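Local coordinates for polyketide synthase (Lyngbya majuscula 19L, PDB 3QIT), which is the thioesterase domain that probably hydrolyses the acyl thioester ending curacin A assembly and promotes the sulfate elimination and decarboxylation that leave a terminal alkene, at residues Ile230-Leu244 and Met257-Leu271. Sequence-based numbering, arbitrary orientation.
Sequences IQVPTTLVYGDSSKL and MTQAKRVFLSGGHNL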
ATOM      1  N   ILE B 230      24.178   1.601  -1.909  1.00 31.22           N
ATOM      2  CA  ILE B 230      24.410   1.580  -0.462  0.60 30.49           C
ATOM      3  C   ILE B 230      25.811   2.149  -0.165  1.00 32.73           C
ATOM      4  O   ILE B 230      26.799   1.557  -0.603  1.00 31.43           O
ATOM      5  CB  ILE B 230      24.274   0.119   0.114  0.60 31.53           C
ATOM      6  CG1 ILE B 230      22.874  -0.487  -0.144  0.60 34.76           C
ATOM      7  CG2 ILE B 230      24.611   0.091   1.607  0.60 28.77           C
ATOM      8  CD1 ILE B 230      22.777  -2.074  -0.021  0.60 45.05           C
ATOM      9  N   GLN B 231      25.890   3.255   0.569  1.00 35.58           N
ATOM     10  CA  GLN B 231      27.182   3.886   0.891  1.00 41.28           C
ATOM     11  C   GLN B 231      27.708   3.529   2.279  1.00 38.85           C
ATOM     12  O   GLN B 231      28.902   3.719   2.576  1.00 44.17           O
ATOM     13  CB  GLN B 231      27.085   5.407   0.736  1.00 49.65           C
ATOM     14  CG  GLN B 231      27.024   5.902  -0.717  1.00 57.44           C
ATOM     15  CD  GLN B 231      28.384   5.918  -1.415  1.00 60.03           C
ATOM     16  OE1 GLN B 231      29.028   4.879  -1.585  1.00 60.90           O
ATOM     17  NE2 GLN B 231      28.814   7.105  -1.842  1.00 61.14           N
ATOM     18  N   VAL B 232      26.814   2.990   3.104  1.00 29.39           N
ATOM     19  CA  VAL B 232      27.179   2.653   4.471  0.50 24.94           C
ATOM     20  C   VAL B 232      27.983   1.358   4.539  1.00 25.51           C
ATOM     21  O   VAL B 232      27.846   0.471   3.693  1.00 24.32           O
ATOM     22  CB  VAL B 232      25.966   2.576   5.443  0.50 24.32           C
ATOM     23  CG1 VAL B 232      25.226   3.911   5.499  0.50 23.66           C
ATOM     24  CG2 VAL B 232      25.043   1.424   5.083  0.50 20.04           C
ATOM     25  N   PRO B 233      28.882   1.270   5.548  1.00 24.16           N
ATOM     26  CA  PRO B 233      29.666   0.036   5.719  1.00 23.77           C
ATOM     27  C   PRO B 233      28.754  -1.159   5.953  1.00 23.35           C
ATOM     28  O   PRO B 233      27.831  -1.091   6.779  1.00 22.90           O
ATOM     29  CB  PRO B 233      30.503   0.326   6.966  1.00 23.61           C
ATOM     30  CG  PRO B 233      30.663   1.835   6.956  1.00 23.32           C
ATOM     31  CD  PRO B 233      29.303   2.318   6.502  1.00 24.35           C
ATOM     32  N   THR B 234      29.000  -2.244   5.227  1.00 20.06           N
ATOM     33  CA  THR B 234      28.012  -3.327   5.158  1.00 21.12           C
ATOM     34  C   THR B 234      28.685  -4.673   5.348  1.00 19.93           C
ATOM     35  O   THR B 234      29.800  -4.851   4.893  1.00 22.03           O
ATOM     36  CB  THR B 234      27.259  -3.288   3.798  1.00 24.17           C
ATOM     37  OG1 THR B 234      26.571  -2.036   3.685  1.00 26.81           O
ATOM     38  CG2 THR B 234      26.232  -4.442   3.694  1.00 25.08           C
ATOM     39  N   THR B 235      28.012  -5.583   6.061  1.00 17.47           N
ATOM     40  CA  THR B 235      28.439  -6.967   6.188  1.00 18.15           C
ATOM     41  C   THR B 235      27.308  -7.873   5.743  1.00 22.53           C
ATOM     42  O   THR B 235      26.190  -7.800   6.312  1.00 19.87           O
ATOM     43  CB  THR B 235      28.782  -7.293   7.650  1.00 22.42           C
ATOM     44  OG1 THR B 235      29.830  -6.413   8.075  1.00 22.42           O
ATOM     45  CG2 THR B 235      29.246  -8.748   7.802  1.00 21.91           C
ATOM     46  N   LEU B 236      27.598  -8.689   4.719  1.00 16.35           N
ATOM     47  CA  LEU B 236      26.693  -9.741   4.263  1.00 18.29           C
ATOM     48  C   LEU B 236      26.962 -11.023   5.042  1.00 19.56           C
ATOM     49  O   LEU B 236      28.079 -11.558   5.009  1.00 20.15           O
ATOM     50  CB  LEU B 236      26.833  -9.979   2.747  1.00 18.97           C
ATOM     51  CG  LEU B 236      26.461  -8.805   1.846  1.00 20.74           C
ATOM     52  CD1 LEU B 236      27.065  -8.954   0.429  1.00 25.29           C
ATOM     53  CD2 LEU B 236      24.909  -8.642   1.771  1.00 23.36           C
ATOM     54  N   VAL B 237      25.946 -11.519   5.744  1.00 16.08           N
ATOM     55  CA  VAL B 237      26.103 -12.713   6.564  1.00 16.35           C
ATOM     56  C   VAL B 237      25.277 -13.855   5.994  1.00 19.70           C
ATOM     57  O   VAL B 237      24.076 -13.706   5.774  1.00 17.71           O
ATOM     58  CB  VAL B 237      25.700 -12.447   8.024  1.00 18.32           C
ATOM     59  CG1 VAL B 237      26.011 -13.656   8.919  1.00 18.73           C
ATOM     60  CG2 VAL B 237      26.350 -11.161   8.532  1.00 18.39           C
ATOM     61  N   TYR B 238      25.917 -14.997   5.761  1.00 19.93           N
ATOM     62  CA  TYR B 238      25.201 -16.162   5.216  1.00 20.88           C
ATOM     63  C   TYR B 238      25.404 -17.400   6.044  1.00 19.90           C
ATOM     64  O   TYR B 238      26.431 -17.558   6.711  1.00 23.66           O
ATOM     65  CB  TYR B 238      25.679 -16.484   3.808  1.00 18.98           C
ATOM     66  CG  TYR B 238      25.670 -15.333   2.850  1.00 19.84           C
ATOM     67  CD1 TYR B 238      24.482 -14.939   2.205  1.00 22.05           C
ATOM     68  CD2 TYR B 238      26.846 -14.661   2.539  1.00 20.17           C
ATOM     69  CE1 TYR B 238      24.479 -13.877   1.281  1.00 20.74           C
ATOM     70  CE2 TYR B 238      26.851 -13.593   1.637  1.00 22.92           C
ATOM     71  CZ  TYR B 238      25.667 -13.213   1.005  1.00 20.05           C
ATOM     72  OH  TYR B 238      25.693 -12.168   0.108  1.00 22.99           O
ATOM     73  N   GLY B 239      24.413 -18.286   6.002  1.00 21.16           N
ATOM     74  CA  GLY B 239      24.540 -19.603   6.610  1.00 21.55           C
ATOM     75  C   GLY B 239      25.248 -20.548   5.641  1.00 23.36           C
ATOM     76  O   GLY B 239      24.902 -20.633   4.462  1.00 26.29           O
ATOM     77  N   ASP B 240      26.238 -21.276   6.133  1.00 25.13           N
ATOM     78  CA  ASP B 240      27.006 -22.141   5.247  1.00 31.31           C
ATOM     79  C   ASP B 240      26.196 -23.341   4.757  1.00 35.26           C
ATOM     80  O   ASP B 240      26.581 -23.982   3.784  1.00 36.48           O
ATOM     81  CB  ASP B 240      28.357 -22.552   5.864  1.00 32.24           C
ATOM     82  CG  ASP B 240      28.215 -23.384   7.125  1.00 38.98           C
ATOM     83  OD1 ASP B 240      27.083 -23.588   7.612  1.00 34.01           O
ATOM     84  OD2 ASP B 240      29.265 -23.831   7.643  1.00 38.59           O
ATOM     85  N   SER B 241      25.076 -23.632   5.423  1.00 31.96           N
ATOM     86  CA  SER B 241      24.149 -24.665   4.930  1.00 36.51           C
ATOM     87  C   SER B 241      22.781 -24.107   4.497  1.00 35.65           C
ATOM     88  O   SER B 241      21.840 -24.866   4.237  1.00 38.72           O
ATOM     89  CB  SER B 241      24.011 -25.836   5.921  1.00 38.97           C
ATOM     90  OG  SER B 241      23.489 -25.420   7.181  1.00 36.59           O
ATOM     91  N   SER B 242      22.673 -22.785   4.395  1.00 29.27           N
ATOM     92  CA  SER B 242      21.438 -22.174   3.884  1.00 31.42           C
ATOM     93  C   SER B 242      21.281 -22.429   2.391  1.00 33.55           C
ATOM     94  O   SER B 242      22.260 -22.439   1.641  1.00 34.53           O
ATOM     95  CB  SER B 242      21.394 -20.672   4.121  1.00 31.64           C
ATOM     96  OG  SER B 242      20.207 -20.134   3.525  1.00 29.60           O
ATOM     97  N   LYS B 243      20.038 -22.627   1.971  1.00 33.53           N
ATOM     98  CA  LYS B 243      19.742 -22.842   0.563  1.00 37.97           C
ATOM     99  C   LYS B 243      19.001 -21.637  -0.018  1.00 36.53           C
ATOM    100  O   LYS B 243      18.551 -21.667  -1.162  1.00 37.40           O
ATOM    101  CB  LYS B 243      18.946 -24.144   0.380  1.00 41.73           C
ATOM    102  CG  LYS B 243      19.592 -25.370   1.033  1.00 48.26           C
ATOM    103  CD  LYS B 243      20.852 -25.822   0.287  1.00 52.76           C
ATOM    104  CE  LYS B 243      21.722 -26.733   1.147  1.00 54.69           C
ATOM    105  NZ  LYS B 243      23.050 -27.017   0.516  1.00 54.84           N
ATOM    106  N   LEU B 244      18.893 -20.569   0.773  1.00 33.22           N
ATOM    107  CA  LEU B 244      18.239 -19.343   0.322  1.00 29.82           C
ATOM    108  C   LEU B 244      18.892 -18.797  -0.950  1.00 34.77           C
ATOM    109  O   LEU B 244      18.209 -18.519  -1.947  1.00 34.89           O
ATOM    110  CB  LEU B 244      18.248 -18.271   1.421  1.00 30.02           C
ATOM    111  CG  LEU B 244      17.612 -16.947   0.996  1.00 27.98           C
ATOM    112  CD1 LEU B 244      16.098 -17.120   0.846  1.00 30.06           C
ATOM    113  CD2 LEU B 244      17.923 -15.816   1.977  1.00 28.06           C
ATOM    114  N   MET B 257      27.566  -5.385  -4.560  1.00 29.43           N
ATOM    115  CA  MET B 257      27.966  -4.677  -3.350  1.00 25.49           C
ATOM    116  C   MET B 257      29.454  -4.950  -3.121  1.00 29.03           C
ATOM    117  O   MET B 257      29.813  -5.703  -2.211  1.00 24.73           O
ATOM    118  CB  MET B 257      27.160  -5.175  -2.150  1.00 29.27           C
ATOM    119  CG  MET B 257      25.635  -5.044  -2.302  1.00 26.18           C
ATOM    120  SD  MET B 257      24.771  -5.446  -0.768  1.00 30.58           S
ATOM    121  CE  MET B 257      25.243  -4.026   0.213  1.00 36.69           C
ATOM    122  N   THR B 258      30.300  -4.331  -3.948  1.00 29.84           N
ATOM    123  CA  THR B 258      31.749  -4.654  -3.988  1.00 30.58           C
ATOM    124  C   THR B 258      32.510  -4.263  -2.717  1.00 30.92           C
ATOM    125  O   THR B 258      33.599  -4.797  -2.446  1.00 30.35           O
ATOM    126  CB  THR B 258      32.447  -4.019  -5.210  1.00 37.15           C
ATOM    127  OG1 THR B 258      32.183  -2.612  -5.227  1.00 35.62           O
ATOM    128  CG2 THR B 258      31.959  -4.661  -6.519  1.00 34.84           C
ATOM    129  N   GLN B 259      31.946  -3.336  -1.943  1.00 27.26           N
ATOM    130  CA  GLN B 259      32.575  -2.887  -0.707  1.00 30.51           C
ATOM    131  C   GLN B 259      32.093  -3.625   0.531  1.00 25.69           C
ATOM    132  O   GLN B 259      32.655  -3.446   1.606  1.00 27.08           O
ATOM    133  CB  GLN B 259      32.445  -1.369  -0.524  1.00 35.30           C
ATOM    134  CG  GLN B 259      33.443  -0.557  -1.365  1.00 44.21           C
ATOM    135  CD  GLN B 259      34.886  -1.050  -1.228  1.00 49.43           C
ATOM    136  OE1 GLN B 259      35.464  -1.578  -2.182  1.00 51.10           O
ATOM    137  NE2 GLN B 259      35.467  -0.887  -0.037  1.00 48.91           N
ATOM    138  N   ALA B 260      31.068  -4.465   0.381  1.00 21.86           N
ATOM    139  CA  ALA B 260      30.545  -5.247   1.518  1.00 21.00           C
ATOM    140  C   ALA B 260      31.520  -6.321   1.981  1.00 20.66           C
ATOM    141  O   ALA B 260      32.138  -7.020   1.171  1.00 22.75           O
ATOM    142  CB  ALA B 260      29.204  -5.880   1.173  1.00 24.51           C
ATOM    143  N   LYS B 261      31.642  -6.440   3.297  1.00 19.04           N
ATOM    144  CA  LYS B 261      32.324  -7.571   3.895  1.00 20.42           C
ATOM    145  C   LYS B 261      31.396  -8.770   3.797  1.00 20.47           C
ATOM    146  O   LYS B 261      30.181  -8.603   3.731  1.00 20.49           O
ATOM    147  CB  LYS B 261      32.610  -7.272   5.354  1.00 21.91           C
ATOM    148  CG  LYS B 261      33.506  -6.059   5.543  1.00 28.40           C
ATOM    149  CD  LYS B 261      33.506  -5.653   6.991  1.00 35.37           C
ATOM    150  CE  LYS B 261      33.443  -4.148   7.142  1.00 39.91           C
ATOM    151  NZ  LYS B 261      32.067  -3.594   6.928  1.00 28.41           N
ATOM    152  N   ARG B 262      31.958  -9.971   3.740  1.00 18.49           N
ATOM    153  CA  ARG B 262      31.133 -11.185   3.586  1.00 21.19           C
ATOM    154  C   ARG B 262      31.552 -12.231   4.583  1.00 22.18           C
ATOM    155  O   ARG B 262      32.754 -12.479   4.771  1.00 22.04           O
ATOM    156  CB  ARG B 262      31.246 -11.724   2.149  1.00 22.71           C
ATOM    157  CG  ARG B 262      30.683 -10.740   1.115  1.00 20.27           C
ATOM    158  CD  ARG B 262      31.057 -11.074  -0.331  1.00 29.27           C
ATOM    159  NE  ARG B 262      31.309 -12.488  -0.552  1.00 42.43           N
ATOM    160  CZ  ARG B 262      32.499 -13.014  -0.842  1.00 43.62           C
ATOM    161  NH1 ARG B 262      32.588 -14.315  -1.020  1.00 45.73           N
ATOM    162  NH2 ARG B 262      33.591 -12.261  -0.971  1.00 48.24           N
ATOM    163  N   VAL B 263      30.578 -12.857   5.233  1.00 19.36           N
ATOM    164  CA  VAL B 263      30.910 -13.877   6.217  1.00 22.01           C
ATOM    165  C   VAL B 263      29.957 -15.065   6.173  1.00 22.78           C
ATOM    166  O   VAL B 263      28.736 -14.915   5.944  1.00 20.02           O
ATOM    167  CB  VAL B 263      31.101 -13.276   7.643  1.00 28.59           C
ATOM    168  CG1 VAL B 263      29.808 -12.850   8.238  1.00 29.77           C
ATOM    169  CG2 VAL B 263      31.853 -14.256   8.583  1.00 32.47           C
ATOM    170  N   PHE B 264      30.521 -16.251   6.367  1.00 22.55           N
ATOM    171  CA  PHE B 264      29.709 -17.455   6.454  1.00 25.35           C
ATOM    172  C   PHE B 264      29.743 -18.011   7.861  1.00 29.25           C
ATOM    173  O   PHE B 264      30.810 -18.352   8.378  1.00 34.32           O
ATOM    174  CB  PHE B 264      30.176 -18.491   5.418  1.00 26.52           C
ATOM    175  CG  PHE B 264      29.973 -18.039   4.000  1.00 28.62           C
ATOM    176  CD1 PHE B 264      30.903 -17.197   3.372  1.00 28.11           C
ATOM    177  CD2 PHE B 264      28.829 -18.408   3.302  1.00 27.85           C
ATOM    178  CE1 PHE B 264      30.701 -16.761   2.056  1.00 31.30           C
ATOM    179  CE2 PHE B 264      28.618 -17.981   1.986  1.00 31.43           C
ATOM    180  CZ  PHE B 264      29.554 -17.155   1.363  1.00 31.82           C
ATOM    181  N   LEU B 265      28.566 -18.106   8.463  1.00 22.35           N
ATOM    182  CA  LEU B 265      28.420 -18.638   9.805  1.00 22.23           C
ATOM    183  C   LEU B 265      27.953 -20.076   9.696  1.00 24.96           C
ATOM    184  O   LEU B 265      27.410 -20.486   8.663  1.00 26.45           O
ATOM    185  CB  LEU B 265      27.399 -17.818  10.599  1.00 22.40           C
ATOM    186  CG  LEU B 265      27.738 -16.360  10.954  1.00 25.78           C
ATOM    187  CD1 LEU B 265      26.722 -15.784  11.974  1.00 24.49           C
ATOM    188  CD2 LEU B 265      29.177 -16.243  11.466  1.00 25.75           C
ATOM    189  N   SER B 266      28.164 -20.840  10.756  1.00 28.38           N
ATOM    190  CA  SER B 266      27.782 -22.237  10.757  1.00 32.76           C
ATOM    191  C   SER B 266      26.293 -22.351  11.052  1.00 32.50           C
ATOM    192  O   SER B 266      25.862 -22.185  12.189  1.00 31.39           O
ATOM    193  CB  SER B 266      28.602 -23.023  11.778  1.00 38.14           C
ATOM    194  OG  SER B 266      28.181 -24.374  11.810  1.00 42.42           O
ATOM    195  N   GLY B 267      25.513 -22.640  10.018  1.00 28.31           N
ATOM    196  CA  GLY B 267      24.081 -22.815  10.179  1.00 29.42           C
ATOM    197  C   GLY B 267      23.333 -22.635   8.877  1.00 27.96           C
ATOM    198  O   GLY B 267      23.933 -22.388   7.826  1.00 30.74           O
ATOM    199  N   GLY B 268      22.012 -22.761   8.951  1.00 26.83           N
ATOM    200  CA  GLY B 268      21.148 -22.609   7.777  1.00 28.54           C
ATOM    201  C   GLY B 268      20.585 -21.198   7.653  1.00 23.89           C
ATOM    202  O   GLY B 268      21.271 -20.230   7.945  1.00 22.32           O
ATOM    203  N   HIS B 269      19.346 -21.092   7.171  1.00 22.49           N
ATOM    204  CA  HIS B 269      18.733 -19.797   6.939  1.00 20.90           C
ATOM    205  C   HIS B 269      18.514 -19.033   8.237  1.00 21.94           C
ATOM    206  O   HIS B 269      18.642 -17.794   8.282  1.00 21.45           O
ATOM    207  CB  HIS B 269      17.393 -19.987   6.216  1.00 24.18           C
ATOM    208  CG  HIS B 269      16.661 -18.707   5.968  1.00 26.02           C
ATOM    209  ND1 HIS B 269      17.180 -17.694   5.186  1.00 23.54           N
ATOM    210  CD2 HIS B 269      15.445 -18.282   6.383  1.00 27.58           C
ATOM    211  CE1 HIS B 269      16.318 -16.691   5.149  1.00 28.29           C
ATOM    212  NE2 HIS B 269      15.255 -17.027   5.855  1.00 26.47           N
ATOM    213  N   ASN B 270      18.206 -19.774   9.294  1.00 20.22           N
ATOM    214  CA  ASN B 270      17.762 -19.148  10.534  1.00 21.76           C
ATOM    215  C   ASN B 270      18.898 -18.903  11.513  1.00 18.40           C
ATOM    216  O   ASN B 270      18.923 -19.429  12.629  1.00 17.93           O
ATOM    217  CB  ASN B 270      16.634 -19.982  11.123  1.00 22.16           C
ATOM    218  CG  ASN B 270      15.388 -19.892  10.283  1.00 23.91           C
ATOM    219  OD1 ASN B 270      14.889 -18.789  10.016  1.00 22.39           O
ATOM    220  ND2 ASN B 270      14.896 -21.033   9.834  1.00 23.21           N
ATOM    221  N   LEU B 271      19.837 -18.073  11.078  1.00 19.87           N
ATOM    222  CA  LEU B 271      21.075 -17.832  11.826  1.00 20.77           C
ATOM    223  C   LEU B 271      20.862 -17.141  13.169  1.00 22.14           C
ATOM    224  O   LEU B 271      21.657 -17.304  14.097  1.00 21.95           O
ATOM    225  CB  LEU B 271      22.060 -17.029  10.974  1.00 22.03           C
ATOM    226  CG  LEU B 271      22.728 -17.733   9.787  1.00 21.53           C
ATOM    227  CD1 LEU B 271      23.631 -16.747   9.042  1.00 20.45           C
ATOM    228  CD2 LEU B 271      23.527 -18.966  10.212  1.00 24.45           C
TER
HETATM  229  O   HOH W   1      31.500  -2.104   3.809  1.00 29.11           O
HETATM  230  O   HOH W   2      29.702 -25.255   9.665  1.00 41.27           O
HETATM  231  O   HOH W   3      31.274 -21.430   8.368  1.00 49.61           O
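The last beta-alpha-beta crossover of the alpha/beta hydrolase fold pairs strand 234-239 with 261-265 in parallel. Its ladder runs from K261 N on T234 O to D240 N on L265 O, and in between Y238 N meets V263 O at 2.8 Å. On one face V237 CG1, anti to its own backbone N (chi1 -174°), reaches L265 CD1 at 3.8 Å, while CG2 lies beside V263 CG1. On the other face the Y238 and F264 rings are tilted 30° to each other and so offset that they hardly overlap, centroids 5.3 Å apart, with Y238 CD2 over one face of F264. Next to them L236 CD1 touches A260 CB at 3.8 Å. At the strand start, T234 sends OG1 back to V232 O (2.8 Å), above that carbonyl's plane, and turns CG2 to M257 CE (3.6 Å), the two side chains crossing at about a right angle. A valine in place of T234 would probably leave V232 O without its hydroxyl partner and the entry to the strand less firmly held. Beyond the strands, D240 OD1 takes G267 N at 3.0 Å from above the carboxylate plane, and G267 O accepts S241 N. A side chain at G239 would clash with the carbonyls of G267 and G268. Just past G268 comes H269, which with S103 and E127 probably forms the catalytic triad; H269 CE1 packs on L244 CD2 at 3.7 Å, and its ND1 bonds E127, as does S242 OG. K261 NZ, only weakly bonded to T234 O, forms a salt bridge with E122, which T235 OG1 also binds. Strand 120-126 pairs with the far edge of 234-239, helix 276-284 packs on V237, V263 and L265, and helix 247-256, linking the two strands, meets Y238 and R262.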